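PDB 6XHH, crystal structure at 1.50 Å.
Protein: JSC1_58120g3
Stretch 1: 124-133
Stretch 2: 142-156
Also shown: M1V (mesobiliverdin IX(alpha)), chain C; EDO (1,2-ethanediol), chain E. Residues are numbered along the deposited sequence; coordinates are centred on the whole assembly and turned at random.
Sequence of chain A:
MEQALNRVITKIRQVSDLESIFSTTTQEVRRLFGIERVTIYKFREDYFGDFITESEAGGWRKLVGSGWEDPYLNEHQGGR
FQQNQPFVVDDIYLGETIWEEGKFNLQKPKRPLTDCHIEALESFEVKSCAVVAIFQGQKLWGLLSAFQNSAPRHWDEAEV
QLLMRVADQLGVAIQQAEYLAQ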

# COMPACT_ATOMS: atom_id res chain seq x y z
N PHE A 124 -10.29 7.89 6.42
CA PHE A 124 -10.04 6.46 6.48
C PHE A 124 -9.32 6.05 7.76
O PHE A 124 -8.90 4.90 7.88
CB PHE A 124 -9.27 6.03 5.23
CG PHE A 124 -10.06 6.18 3.96
CD1 PHE A 124 -11.24 5.48 3.77
CD2 PHE A 124 -9.64 7.06 2.96
CE1 PHE A 124 -11.98 5.63 2.62
CE2 PHE A 124 -10.39 7.21 1.80
CZ PHE A 124 -11.55 6.49 1.63
N GLU A 125 -9.21 6.98 8.72
CA GLU A 125 -8.62 6.76 10.04
C GLU A 125 -7.11 6.53 10.00
O GLU A 125 -6.55 5.90 10.89
CB GLU A 125 -9.30 5.59 10.76
CG GLU A 125 -10.80 5.65 10.71
CD GLU A 125 -11.41 4.67 11.67
OE1 GLU A 125 -11.91 5.11 12.72
OE2 GLU A 125 -11.38 3.47 11.37
N VAL A 126 -6.43 7.08 8.99
CA VAL A 126 -5.01 6.84 8.77
C VAL A 126 -4.20 7.97 9.41
O VAL A 126 -4.53 9.14 9.22
CB VAL A 126 -4.70 6.72 7.26
CG1 VAL A 126 -3.19 6.62 7.01
CG2 VAL A 126 -5.43 5.54 6.62
N LYS A 127 -3.12 7.63 10.14
CA LYS A 127 -2.16 8.62 10.63
C LYS A 127 -0.76 8.46 10.05
O LYS A 127 0.09 9.33 10.27
CB LYS A 127 -2.06 8.57 12.16
CG LYS A 127 -3.23 9.26 12.87
CD LYS A 127 -2.96 9.34 14.36
CE LYS A 127 -4.12 10.02 15.08
NZ LYS A 127 -5.40 9.32 14.79
N SER A 128 -0.52 7.40 9.28
CA SER A 128 0.79 7.07 8.75
C SER A 128 0.56 6.08 7.61
O SER A 128 -0.29 5.21 7.73
CB SER A 128 1.65 6.45 9.85
OG SER A 128 2.86 5.89 9.35
N CYS A 129 1.27 6.24 6.49
CA CYS A 129 1.00 5.32 5.38
C CYS A 129 2.25 5.07 4.56
O CYS A 129 3.01 5.99 4.27
CB CYS A 129 -0.10 5.84 4.44
SG CYS A 129 0.19 7.51 3.73
N ALA A 130 2.43 3.80 4.17
CA ALA A 130 3.42 3.41 3.18
C ALA A 130 2.66 2.70 2.07
O ALA A 130 1.97 1.72 2.33
CB ALA A 130 4.50 2.49 3.78
N VAL A 131 2.73 3.24 0.85
CA VAL A 131 1.83 2.86 -0.24
C VAL A 131 2.67 2.51 -1.47
O VAL A 131 3.55 3.28 -1.87
CB VAL A 131 0.82 3.98 -0.57
CG1 VAL A 131 -0.26 3.47 -1.55
CG2 VAL A 131 0.16 4.53 0.71
N VAL A 132 2.41 1.34 -2.06
CA VAL A 132 3.19 0.90 -3.22
C VAL A 132 2.27 0.35 -4.29
O VAL A 132 1.16 -0.11 -4.03
CB VAL A 132 4.24 -0.17 -2.86
CG1 VAL A 132 5.18 0.33 -1.77
CG2 VAL A 132 3.55 -1.48 -2.47
N ALA A 133 2.78 0.37 -5.52
CA ALA A 133 2.01 -0.04 -6.68
C ALA A 133 1.91 -1.56 -6.78
O ALA A 133 2.88 -2.28 -6.52
CB ALA A 133 2.64 0.52 -7.95
OA M1V C . -9.07 12.44 -1.88
C1A M1V C . -8.51 13.47 -2.20
NA M1V C . -7.22 13.55 -2.55
C2A M1V C . -9.11 14.75 -2.27
CMA M1V C . -10.55 15.06 -1.95
C3A M1V C . -8.14 15.66 -2.68
CAA M1V C . -8.30 17.12 -2.88
CBA M1V C . -8.02 17.54 -4.32
C4A M1V C . -6.89 14.88 -2.86
CHA M1V C . -5.70 15.41 -3.27
C1B M1V C . -4.40 14.77 -3.50
C2B M1V C . -3.26 15.52 -3.88
CMB M1V C . -3.21 17.02 -4.05
C3B M1V C . -2.22 14.65 -4.02
CAB M1V C . -0.80 15.01 -4.40
CBB M1V C . 0.13 14.89 -3.18
CGB M1V C . -0.19 15.97 -2.17
O2B M1V C . 0.06 17.17 -2.44
O1B M1V C . -0.69 15.70 -1.06
NB M1V C . -4.05 13.47 -3.44
C4B M1V C . -2.74 13.35 -3.75
CHB M1V C . -1.93 12.21 -3.82
C1C M1V C . -2.14 10.88 -3.41
C2C M1V C . -1.09 9.96 -3.29
CAC M1V C . 0.35 10.24 -3.64
CBC M1V C . 0.39 10.05 -5.18
CGC M1V C . 1.57 10.68 -5.90
O2C M1V C . 2.46 11.29 -5.26
O1C M1V C . 1.67 10.62 -7.15
C3C M1V C . -1.65 8.76 -2.87
CMC M1V C . -0.88 7.49 -2.61
NC M1V C . -3.32 10.26 -3.05
C4C M1V C . -3.04 8.96 -2.71
CHC M1V C . -4.11 8.10 -2.33
C1D M1V C . -4.09 6.84 -1.78
C2D M1V C . -4.96 5.77 -2.12
CMD M1V C . -6.03 5.82 -3.19
ND M1V C . -3.26 6.41 -0.75
C4D M1V C . -3.57 5.12 -0.47
OD M1V C . -3.01 4.47 0.40
C3D M1V C . -4.64 4.71 -1.34
CAD M1V C . -5.28 3.35 -1.39
CBD M1V C . -6.21 3.19 -0.20
C1 EDO E . 5.38 -0.21 15.21
O1 EDO E . 4.63 -1.11 14.38
C2 EDO E . 4.68 -0.02 16.56
O2 EDO E . 4.27 -1.31 17.05
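Stretch 2 (142-156) GLLSAFQNSAPRHWD

Stretch 2 pairs with stretch 1 as its antiparallel neighbour in a β-sheet, and the chain beyond the paired strand then folds back so that W155 covers part of one sheet face. The example illustrates a general principle: backbone hydrogen bonds fix the register of two strands, and the register then decides which side chains meet on each face.

Residues 142-148 run as an extended strand against strand 128-133, their N-to-C directions 168° apart and their axes approaching to 4.7 Å. Two reciprocal pairs make the centre of the ladder. A146 N donates to A130 O at 2.8 Å and A130 N to A146 O at 2.9 Å; one step on, L144 N to V132 O and V132 N to L144 O both measure 2.9 Å. Q148 N reaches S128 O at 3.1 Å, while the Q148 carbonyl is taken by the preceding residue, K127 N to Q148 O being 2.8 Å. Between these pairs lie the non-hydrogen-bonded ones, C129 with F147, V131 with S145 and A133 with L143. Their CA atoms come closer: V131 CA to S145 CA is 4.4 Å, whereas V132 CA to L144 CA, in a hydrogen-bonded pair, is 5.4 Å. CA-H...O contacts such as C129 CA to A146 O, 3.3 Å, fill the intervals.

Alternation along the strands sends L143, S145 and F147 to the face that carries C129, V131 and A133. There the F147 ring takes V126 CG2 over one face, 3.7 Å from the ring centroid, and has C129 CB at its edge, with F147 CD1 to C129 CB at 3.5 Å. The mesobiliverdin lies on this side as well: S145 OG donates to M1V OD at 2.8 Å, and V131 CG2 stands 3.2 Å from M1V OD, so both strands contribute to its surroundings.

The other face brings L144 CB to 4.0 Å from V132 CG2 and A146 CB to 4.4 Å from A130 CB. Past Q148 the chain leaves the strand conformation. K127 follows this turn, its NZ donating to N149 O at 3.1 Å and water 2 bridging the same two atoms, whereas water 1 donates to both F124 O and N149 OD1. The return brings W155 over A130, whose CB sits above the six-membered ring, 3.8 Å from its centroid. The small alanine side chain thus meets the indole face directly, and W155 NE1 lies 2.8 Å from S128 OG.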

# COMPACT_ATOMS: atom_id res chain seq x y z
N GLY A 142 -3.42 -1.59 -8.98
CA GLY A 142 -3.94 -1.12 -7.72
C GLY A 142 -2.81 -0.74 -6.79
O GLY A 142 -1.68 -0.51 -7.24
N LEU A 143 -3.13 -0.67 -5.50
CA LEU A 143 -2.18 -0.25 -4.48
C LEU A 143 -2.23 -1.19 -3.28
O LEU A 143 -3.31 -1.63 -2.88
CB LEU A 143 -2.49 1.19 -4.00
CG LEU A 143 -2.56 2.27 -5.08
CD1 LEU A 143 -3.11 3.58 -4.50
CD2 LEU A 143 -1.19 2.49 -5.68
N LEU A 144 -1.06 -1.45 -2.71
CA LEU A 144 -0.91 -2.13 -1.43
C LEU A 144 -0.47 -1.08 -0.42
O LEU A 144 0.57 -0.42 -0.62
CB LEU A 144 0.11 -3.27 -1.52
CG LEU A 144 0.57 -3.96 -0.24
CD1 LEU A 144 -0.55 -4.74 0.42
CD2 LEU A 144 1.74 -4.89 -0.52
N SER A 145 -1.26 -0.90 0.64
CA SER A 145 -1.05 0.15 1.63
C SER A 145 -0.85 -0.48 3.00
O SER A 145 -1.63 -1.34 3.42
CB SER A 145 -2.23 1.14 1.68
OG SER A 145 -2.43 1.72 0.40
N ALA A 146 0.18 -0.02 3.69
CA ALA A 146 0.41 -0.29 5.11
C ALA A 146 0.09 0.96 5.90
O ALA A 146 0.65 2.04 5.63
CB ALA A 146 1.87 -0.70 5.33
N PHE A 147 -0.80 0.84 6.89
CA PHE A 147 -1.32 1.99 7.62
C PHE A 147 -1.07 1.84 9.12
O PHE A 147 -1.21 0.74 9.67
CB PHE A 147 -2.84 2.16 7.41
CG PHE A 147 -3.27 2.52 6.01
CD1 PHE A 147 -2.66 3.53 5.28
CD2 PHE A 147 -4.35 1.85 5.43
CE1 PHE A 147 -3.12 3.87 4.00
CE2 PHE A 147 -4.80 2.18 4.15
CZ PHE A 147 -4.18 3.19 3.45
N GLN A 148 -0.76 2.94 9.79
CA GLN A 148 -0.94 3.02 11.22
C GLN A 148 -2.02 4.06 11.50
O GLN A 148 -2.06 5.12 10.87
CB GLN A 148 0.36 3.36 11.95
CG GLN A 148 0.34 3.12 13.47
CD GLN A 148 0.38 1.66 13.86
OE1 GLN A 148 -0.12 0.79 13.15
NE2 GLN A 148 0.97 1.37 15.01
N ASN A 149 -2.93 3.73 12.41
CA ASN A 149 -4.14 4.52 12.62
C ASN A 149 -4.11 5.32 13.91
O ASN A 149 -4.72 6.39 13.96
CB ASN A 149 -5.37 3.60 12.64
CG ASN A 149 -5.58 2.87 11.33
OD1 ASN A 149 -5.07 3.28 10.29
ND2 ASN A 149 -6.35 1.79 11.37
N SER A 150 -3.47 4.80 14.95
CA SER A 150 -3.50 5.45 16.26
C SER A 150 -2.36 6.44 16.48
O SER A 150 -2.46 7.26 17.39
CB SER A 150 -3.48 4.38 17.35
OG SER A 150 -2.29 3.62 17.29
N ALA A 151 -1.32 6.41 15.65
CA ALA A 151 -0.09 7.14 15.91
C ALA A 151 0.72 7.18 14.62
O ALA A 151 0.52 6.34 13.74
CB ALA A 151 0.73 6.48 17.02
N PRO A 152 1.64 8.13 14.49
CA PRO A 152 2.66 8.04 13.44
C PRO A 152 3.51 6.80 13.62
O PRO A 152 3.61 6.21 14.70
CB PRO A 152 3.51 9.31 13.65
CG PRO A 152 2.67 10.22 14.49
CD PRO A 152 1.80 9.34 15.32
N ARG A 153 4.17 6.40 12.53
CA ARG A 153 5.09 5.29 12.60
C ARG A 153 6.17 5.54 11.57
O ARG A 153 5.86 5.97 10.46
CB ARG A 153 4.40 3.96 12.32
CG ARG A 153 5.32 2.76 12.44
CD ARG A 153 4.85 1.69 11.50
NE ARG A 153 5.39 0.36 11.75
CZ ARG A 153 6.46 -0.14 11.15
NH1 ARG A 153 7.18 0.61 10.32
NH2 ARG A 153 6.83 -1.39 11.40
N HIS A 154 7.42 5.29 11.95
CA HIS A 154 8.53 5.49 11.04
C HIS A 154 8.64 4.32 10.08
O HIS A 154 8.66 3.16 10.51
CB HIS A 154 9.83 5.66 11.83
CG HIS A 154 11.04 5.67 10.98
ND1 HIS A 154 11.25 6.61 10.00
CD2 HIS A 154 12.14 4.87 10.98
CE1 HIS A 154 12.42 6.38 9.41
NE2 HIS A 154 12.97 5.33 9.99
N TRP A 155 8.72 4.61 8.78
CA TRP A 155 8.95 3.60 7.75
C TRP A 155 10.40 3.65 7.31
O TRP A 155 10.90 4.71 6.93
CB TRP A 155 8.03 3.82 6.54
CG TRP A 155 6.57 3.97 6.89
CD1 TRP A 155 5.87 5.15 6.97
CD2 TRP A 155 5.65 2.92 7.24
NE1 TRP A 155 4.56 4.90 7.33
CE2 TRP A 155 4.40 3.54 7.51
CE3 TRP A 155 5.75 1.54 7.35
CZ2 TRP A 155 3.26 2.81 7.87
CZ3 TRP A 155 4.61 0.81 7.71
CH2 TRP A 155 3.38 1.46 7.97
N ASP A 156 11.10 2.51 7.36
CA ASP A 156 12.45 2.52 6.81
C ASP A 156 12.46 1.93 5.40
O ASP A 156 11.49 1.31 4.95
CB ASP A 156 13.46 1.80 7.74
CG ASP A 156 13.17 0.33 7.94
OD1 ASP A 156 12.80 -0.38 6.98
OD2 ASP A 156 13.38 -0.14 9.08
O HOH W 1 -7.08 2.90 8.31
O HOH W 2 -7.03 8.02 12.97